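Local coordinates for TATA-box-binding protein (Methanococcus jannaschii, PDB 2Z8U), which acts as a general transcription initiation factor in archaea, binding the TATA box of promoters to activate transcription by RNA polymerase, at the interface of chains A and B. Sequence-based numbering; all coordinates share one arbitrary frame. Chains: chain A/B, TATA-box-binding protein.

Contact 1: the interface of chains A and B. Residues chain A 16, 112, 155, 159, 161; chain B 134, 136-138.
A:Lys159 and B:Gln137 meet at about a right angle where a loop of chain B rests on strands of chain A, in what appears to be a dimer contact on the DNA-binding face of the TBP saddle. The polar part centres on the lysine amine, which gives a hydrogen bond from NZ to the backbone O of B:Gln137 at 2.8 Å. The donor arrives 26° from the carbonyl plane. A bend at chi3 (145°) turns the end of an otherwise extended lysine chain toward this oxygen, a reach that suits a long, flexible residue.

B:Gln137 is held from its own side: NE2 donates to the carboxylate OE1 of B:Glu136 over 2.8 Å, nearly straight at 175°. This bond should fix which way the amide faces, with its oxygen turned to chain A. There OE1 lies 3.5 Å from the CG2 methyl of A:Thr112, a small residue whose methyl packs against the amide. The methyl CG1 of A:Val16 similarly approaches two acidic tips, and its distance to OE1 of B:Glu136 is 3.6 Å.

Apolar packing fills the other end. A:Phe155 and B:Phe138 occupy two positions whose rings, in the TBP family, wedge into DNA steps; here, one from each copy, they meet a protein partner. The rim atom CZ of A:Phe155 touches CB of B:Phe138, not its ring, at 3.7 Å. Branched A:Val161 serves both aromatics: CG2 lies at the edge of A:Phe155, in its plane, while CG1 reaches CE2 of B:Phe138 at 3.6 Å.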
ATOM      1  N   VAL A  16       3.110  17.330   0.746  1.00 31.97           N
ATOM      2  CA  VAL A  16       3.678  18.658   1.059  1.00 32.01           C
ATOM      3  C   VAL A  16       5.018  18.543   1.792  1.00 31.60           C
ATOM      4  O   VAL A  16       5.921  19.361   1.593  1.00 30.76           O
ATOM      5  CB  VAL A  16       2.663  19.568   1.818  1.00 32.77           C
ATOM      6  CG1 VAL A  16       3.306  20.883   2.223  1.00 34.46           C
ATOM      7  CG2 VAL A  16       1.453  19.858   0.930  1.00 32.80           C
ATOM      8  N   THR A 112      -2.098  16.937   1.416  1.00 27.56           N
ATOM      9  CA  THR A 112      -3.247  17.837   1.402  1.00 28.51           C
ATOM     10  C   THR A 112      -4.163  17.498   0.237  1.00 29.34           C
ATOM     11  O   THR A 112      -3.725  17.013  -0.793  1.00 28.45           O
ATOM     12  CB  THR A 112      -2.846  19.305   1.255  1.00 29.02           C
ATOM     13  OG1 THR A 112      -2.095  19.459   0.044  1.00 29.80           O
ATOM     14  CG2 THR A 112      -2.024  19.782   2.455  1.00 29.85           C
ATOM     15  N   PHE A 155     -10.791  21.331   7.373  1.00 33.70           N
ATOM     16  CA  PHE A 155     -11.096  22.752   7.513  1.00 34.02           C
ATOM     17  C   PHE A 155     -12.393  23.102   6.828  1.00 33.98           C
ATOM     18  O   PHE A 155     -12.835  22.392   5.913  1.00 34.57           O
ATOM     19  CB  PHE A 155      -9.915  23.591   7.004  1.00 34.25           C
ATOM     20  CG  PHE A 155      -8.636  23.327   7.777  1.00 34.95           C
ATOM     21  CD1 PHE A 155      -8.431  23.930   9.021  1.00 35.46           C
ATOM     22  CD2 PHE A 155      -7.675  22.438   7.290  1.00 35.88           C
ATOM     23  CE1 PHE A 155      -7.266  23.670   9.771  1.00 35.67           C
ATOM     24  CE2 PHE A 155      -6.523  22.162   8.036  1.00 38.38           C
ATOM     25  CZ  PHE A 155      -6.319  22.795   9.283  1.00 35.81           C
ATOM     26  N   LYS A 159     -10.553  22.066   2.553  1.00 35.78           N
ATOM     27  CA  LYS A 159      -9.169  21.619   2.625  1.00 37.40           C
ATOM     28  C   LYS A 159      -8.979  20.587   3.727  1.00 36.46           C
ATOM     29  O   LYS A 159      -9.497  20.737   4.834  1.00 35.90           O
ATOM     30  CB  LYS A 159      -8.231  22.804   2.866  1.00 37.46           C
ATOM     31  CG  LYS A 159      -6.772  22.404   3.173  1.00 40.53           C
ATOM     32  CD  LYS A 159      -5.889  23.641   3.283  1.00 40.51           C
ATOM     33  CE  LYS A 159      -4.802  23.436   4.332  1.00 45.72           C
ATOM     34  NZ  LYS A 159      -4.274  24.769   4.774  1.00 48.11           N
ATOM     35  N   VAL A 161      -5.875  18.099   5.680  1.00 35.80           N
ATOM     36  CA  VAL A 161      -4.456  17.830   5.890  1.00 35.84           C
ATOM     37  C   VAL A 161      -4.366  16.460   6.536  1.00 35.81           C
ATOM     38  O   VAL A 161      -5.003  16.204   7.566  1.00 35.77           O
ATOM     39  CB  VAL A 161      -3.763  18.908   6.785  1.00 35.88           C
ATOM     40  CG1 VAL A 161      -2.280  18.612   6.946  1.00 35.84           C
ATOM     41  CG2 VAL A 161      -3.930  20.278   6.184  1.00 36.74           C
TER
ATOM     42  N   GLU B 134       3.599  21.938   9.790  1.00 39.80           N
ATOM     43  CA  GLU B 134       3.579  22.591   8.489  1.00 41.21           C
ATOM     44  C   GLU B 134       2.791  23.869   8.628  1.00 41.24           C
ATOM     45  O   GLU B 134       1.602  23.876   8.300  1.00 40.61           O
ATOM     46  CB  GLU B 134       2.878  21.701   7.457  1.00 41.69           C
ATOM     47  CG  GLU B 134       3.773  20.801   6.704  1.00 45.33           C
ATOM     48  CD  GLU B 134       4.636  21.540   5.696  1.00 46.73           C
ATOM     49  OE1 GLU B 134       4.132  22.402   4.936  1.00 50.79           O
ATOM     50  OE2 GLU B 134       5.833  21.246   5.672  1.00 47.22           O
ATOM     51  N   GLU B 136       2.309  26.547   7.074  1.00 44.61           N
ATOM     52  CA  GLU B 136       1.565  27.032   5.905  1.00 45.50           C
ATOM     53  C   GLU B 136       0.259  26.264   5.674  1.00 45.54           C
ATOM     54  O   GLU B 136      -0.621  26.737   4.949  1.00 45.71           O
ATOM     55  CB  GLU B 136       2.434  26.983   4.644  1.00 46.14           C
ATOM     56  CG  GLU B 136       3.219  25.686   4.488  1.00 47.41           C
ATOM     57  CD  GLU B 136       3.499  25.334   3.055  1.00 49.76           C
ATOM     58  OE1 GLU B 136       2.783  24.458   2.521  1.00 50.09           O
ATOM     59  OE2 GLU B 136       4.425  25.938   2.457  1.00 51.36           O
ATOM     60  N   GLN B 137       0.137  25.083   6.281  1.00 45.50           N
ATOM     61  CA  GLN B 137      -1.030  24.230   6.065  1.00 45.30           C
ATOM     62  C   GLN B 137      -1.954  24.188   7.282  1.00 44.92           C
ATOM     63  O   GLN B 137      -3.154  23.968   7.155  1.00 45.86           O
ATOM     64  CB  GLN B 137      -0.612  22.814   5.646  1.00 45.42           C
ATOM     65  CG  GLN B 137       0.082  22.717   4.268  1.00 46.16           C
ATOM     66  CD  GLN B 137      -0.708  23.357   3.132  1.00 46.55           C
ATOM     67  OE1 GLN B 137      -1.930  23.224   3.056  1.00 48.79           O
ATOM     68  NE2 GLN B 137      -0.010  24.057   2.243  1.00 45.89           N
ATOM     69  N   PHE B 138      -1.393  24.391   8.461  1.00 44.34           N
ATOM     70  CA  PHE B 138      -2.169  24.380   9.692  1.00 43.95           C
ATOM     71  C   PHE B 138      -1.344  24.954  10.828  1.00 43.50           C
ATOM     72  O   PHE B 138      -0.122  24.787  10.861  1.00 43.28           O
ATOM     73  CB  PHE B 138      -2.671  22.953  10.039  1.00 43.98           C
ATOM     74  CG  PHE B 138      -1.575  21.926  10.169  1.00 45.24           C
ATOM     75  CD1 PHE B 138      -1.064  21.591  11.415  1.00 45.17           C
ATOM     76  CD2 PHE B 138      -1.059  21.277   9.043  1.00 46.10           C
ATOM     77  CE1 PHE B 138      -0.036  20.647  11.538  1.00 46.47           C
ATOM     78  CE2 PHE B 138      -0.030  20.325   9.165  1.00 45.06           C
ATOM     79  CZ  PHE B 138       0.473  20.009  10.407  1.00 44.58           C
TER

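Contact 2: the interface of chains A and B. Residues chain A 144-146, 149-151; chain B 144, 149-151.
The guanidinium of B:Arg144 slides between two aliphatic stems of chain A, with CG of A:Arg144 over one face and CG of A:Lys149 over the other, the latter 3.5 Å from CZ. The contact joins the strands 141-146 and 149-154 of both copies about the two-fold axis, arginine side chains reaching across to the backbone of the other chain. Arginine suits this place because its flat head can be clamped by methylenes while its N-H groups seek oxygens at the rim.

Hydrogen bonds to backbone carbonyls do most of the polar work. NH1 of B:Arg144 donates to O of A:Val150 at 2.8 Å, from well above the carbonyl plane (78° out of it), so it uses no lone pair directly. O of A:Leu145 lies at the edge of the same guanidinium, in its plane, and takes a weak bond from NH2 at 3.4 Å. In return, NH1 of A:Arg144 donates to O of B:Lys149 at 3.0 Å. The two arginines differ in shape: A:Arg144 bends at chi3 (72°), whereas B:Arg144 runs extended (173°), and the symmetry is therefore inexact locally. An alanine in place of A:Arg144 would probably leave the B:Lys149 carbonyl without this donor and uncover one face of the B:Arg144 guanidinium, setting it freer to turn.

A:Asp146 brings an acidic group among these basic side chains. Its OD1 makes a salt bridge with NZ of B:Lys149 at 3.3 Å, weak as a hydrogen bond, and a looser one with NH2 of B:Arg144 at 4.0 Å. This carboxylate is likely to ease the repulsion among the nearby basic groups.

Small, branched valines close the apolar part. CG2 of A:Val151 packs 3.7 Å from CD of B:Arg144, and A:Val151 and B:Val151 meet tip to tip, CG2 to CG2 at 3.9 Å.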
ATOM      1  N   ARG A 144      -9.237  11.190  13.652  1.00 38.94           N
ATOM      2  CA  ARG A 144      -8.287  10.090  13.793  1.00 40.16           C
ATOM      3  C   ARG A 144      -8.806   8.857  13.058  1.00 39.62           C
ATOM      4  O   ARG A 144      -9.962   8.456  13.257  1.00 39.96           O
ATOM      5  CB  ARG A 144      -8.136   9.803  15.278  1.00 40.70           C
ATOM      6  CG  ARG A 144      -7.110   8.762  15.682  1.00 45.32           C
ATOM      7  CD  ARG A 144      -6.751   8.969  17.145  1.00 49.00           C
ATOM      8  NE  ARG A 144      -7.811   8.579  18.090  1.00 54.43           N
ATOM      9  CZ  ARG A 144      -7.752   8.789  19.411  1.00 56.20           C
ATOM     10  NH1 ARG A 144      -6.704   9.402  19.946  1.00 55.19           N
ATOM     11  NH2 ARG A 144      -8.744   8.391  20.208  1.00 57.97           N
ATOM     12  N   LEU A 145      -7.978   8.289  12.185  1.00 38.02           N
ATOM     13  CA  LEU A 145      -8.273   7.007  11.550  1.00 37.95           C
ATOM     14  C   LEU A 145      -7.358   5.928  12.100  1.00 37.83           C
ATOM     15  O   LEU A 145      -6.209   6.204  12.463  1.00 37.34           O
ATOM     16  CB  LEU A 145      -8.094   7.081  10.035  1.00 38.63           C
ATOM     17  CG  LEU A 145      -9.075   7.806   9.117  1.00 39.06           C
ATOM     18  CD1 LEU A 145      -8.639   7.556   7.684  1.00 39.95           C
ATOM     19  CD2 LEU A 145     -10.508   7.314   9.330  1.00 40.13           C
ATOM     20  N   ASP A 146      -7.862   4.704  12.164  1.00 37.19           N
ATOM     21  CA  ASP A 146      -7.057   3.594  12.660  1.00 37.88           C
ATOM     22  C   ASP A 146      -6.343   2.808  11.565  1.00 36.17           C
ATOM     23  O   ASP A 146      -5.295   2.243  11.831  1.00 35.78           O
ATOM     24  CB  ASP A 146      -7.887   2.645  13.536  1.00 38.06           C
ATOM     25  CG  ASP A 146      -8.310   3.279  14.867  1.00 42.80           C
ATOM     26  OD1 ASP A 146      -7.721   4.300  15.312  1.00 47.54           O
ATOM     27  OD2 ASP A 146      -9.248   2.737  15.479  1.00 46.35           O
ATOM     28  N   LYS A 149      -3.298   4.417   9.890  1.00 34.01           N
ATOM     29  CA  LYS A 149      -3.266   5.101  11.171  1.00 34.84           C
ATOM     30  C   LYS A 149      -2.775   6.533  10.883  1.00 34.70           C
ATOM     31  O   LYS A 149      -1.568   6.790  10.753  1.00 34.34           O
ATOM     32  CB  LYS A 149      -2.355   4.351  12.154  1.00 34.68           C
ATOM     33  CG  LYS A 149      -2.252   4.985  13.539  1.00 37.42           C
ATOM     34  CD  LYS A 149      -1.051   4.428  14.284  1.00 39.65           C
ATOM     35  CE  LYS A 149      -0.725   5.242  15.522  1.00 42.85           C
ATOM     36  NZ  LYS A 149       0.601   4.792  16.014  1.00 47.44           N
ATOM     37  N   VAL A 150      -3.737   7.434  10.730  1.00 33.69           N
ATOM     38  CA  VAL A 150      -3.446   8.817  10.386  1.00 33.69           C
ATOM     39  C   VAL A 150      -4.253   9.767  11.259  1.00 34.06           C
ATOM     40  O   VAL A 150      -5.208   9.349  11.948  1.00 33.01           O
ATOM     41  CB  VAL A 150      -3.708   9.149   8.872  1.00 33.98           C
ATOM     42  CG1 VAL A 150      -2.834   8.290   7.964  1.00 34.02           C
ATOM     43  CG2 VAL A 150      -5.195   9.004   8.493  1.00 32.22           C
ATOM     44  N   VAL A 151      -3.834  11.031  11.229  1.00 33.69           N
ATOM     45  CA  VAL A 151      -4.559  12.109  11.892  1.00 34.46           C
ATOM     46  C   VAL A 151      -4.951  13.033  10.767  1.00 34.64           C
ATOM     47  O   VAL A 151      -4.113  13.419   9.952  1.00 33.67           O
ATOM     48  CB  VAL A 151      -3.704  12.899  12.905  1.00 33.64           C
ATOM     49  CG1 VAL A 151      -4.537  14.036  13.494  1.00 35.77           C
ATOM     50  CG2 VAL A 151      -3.142  11.991  14.020  1.00 33.04           C
TER
ATOM     51  N   ARG B 144       1.131  12.540  17.978  1.00 41.02           N
ATOM     52  CA  ARG B 144       0.268  11.433  18.376  1.00 42.46           C
ATOM     53  C   ARG B 144       0.905  10.603  19.495  1.00 43.10           C
ATOM     54  O   ARG B 144       2.080  10.234  19.406  1.00 44.29           O
ATOM     55  CB  ARG B 144      -0.098  10.580  17.153  1.00 41.87           C
ATOM     56  CG  ARG B 144      -1.240   9.601  17.402  1.00 42.73           C
ATOM     57  CD  ARG B 144      -1.907   9.226  16.096  1.00 42.13           C
ATOM     58  NE  ARG B 144      -2.907   8.163  16.225  1.00 42.99           N
ATOM     59  CZ  ARG B 144      -3.687   7.749  15.227  1.00 44.01           C
ATOM     60  NH1 ARG B 144      -3.582   8.316  14.033  1.00 41.60           N
ATOM     61  NH2 ARG B 144      -4.563   6.748  15.408  1.00 45.86           N
ATOM     62  N   LYS B 149      -3.871   6.741  24.245  1.00 36.48           N
ATOM     63  CA  LYS B 149      -4.066   6.906  22.806  1.00 35.57           C
ATOM     64  C   LYS B 149      -4.742   8.244  22.565  1.00 34.43           C
ATOM     65  O   LYS B 149      -5.969   8.349  22.620  1.00 33.67           O
ATOM     66  CB  LYS B 149      -4.906   5.753  22.255  1.00 35.86           C
ATOM     67  CG  LYS B 149      -5.274   5.884  20.785  1.00 37.04           C
ATOM     68  CD  LYS B 149      -6.298   4.814  20.390  1.00 37.69           C
ATOM     69  CE  LYS B 149      -6.794   5.061  18.963  1.00 36.88           C
ATOM     70  NZ  LYS B 149      -7.942   4.161  18.640  1.00 37.39           N
ATOM     71  N   VAL B 150      -3.929   9.277  22.338  1.00 33.58           N
ATOM     72  CA  VAL B 150      -4.434  10.642  22.177  1.00 32.08           C
ATOM     73  C   VAL B 150      -3.747  11.361  21.020  1.00 32.52           C
ATOM     74  O   VAL B 150      -2.694  10.939  20.557  1.00 31.98           O
ATOM     75  CB  VAL B 150      -4.283  11.478  23.470  1.00 32.59           C
ATOM     76  CG1 VAL B 150      -5.140  10.870  24.597  1.00 30.51           C
ATOM     77  CG2 VAL B 150      -2.838  11.582  23.892  1.00 31.12           C
ATOM     78  N   VAL B 151      -4.361  12.445  20.563  1.00 32.67           N
ATOM     79  CA  VAL B 151      -3.757  13.330  19.585  1.00 33.78           C
ATOM     80  C   VAL B 151      -3.523  14.628  20.280  1.00 34.89           C
ATOM     81  O   VAL B 151      -4.428  15.166  20.929  1.00 35.19           O
ATOM     82  CB  VAL B 151      -4.647  13.542  18.330  1.00 33.46           C
ATOM     83  CG1 VAL B 151      -4.052  14.658  17.412  1.00 33.33           C
ATOM     84  CG2 VAL B 151      -4.760  12.255  17.586  1.00 33.60           C
TER

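Contact 1 and contact 2 belong to one two-fold interface, the centres of their C-alpha atoms lying about 17 Å apart. They share no residue, yet both draw on the second repeat of each chain, apart from A:Val16 of the first. Contact 2 joins like elements near the axis; contact 1 sets a loop against strands including 159-163, and its twin lies across the axis. Together they would cover part of the concave face with which TBP grips DNA, so such a pairing is likely to compete with TATA-box binding, though the structure alone does not show that the dimer forms in solution.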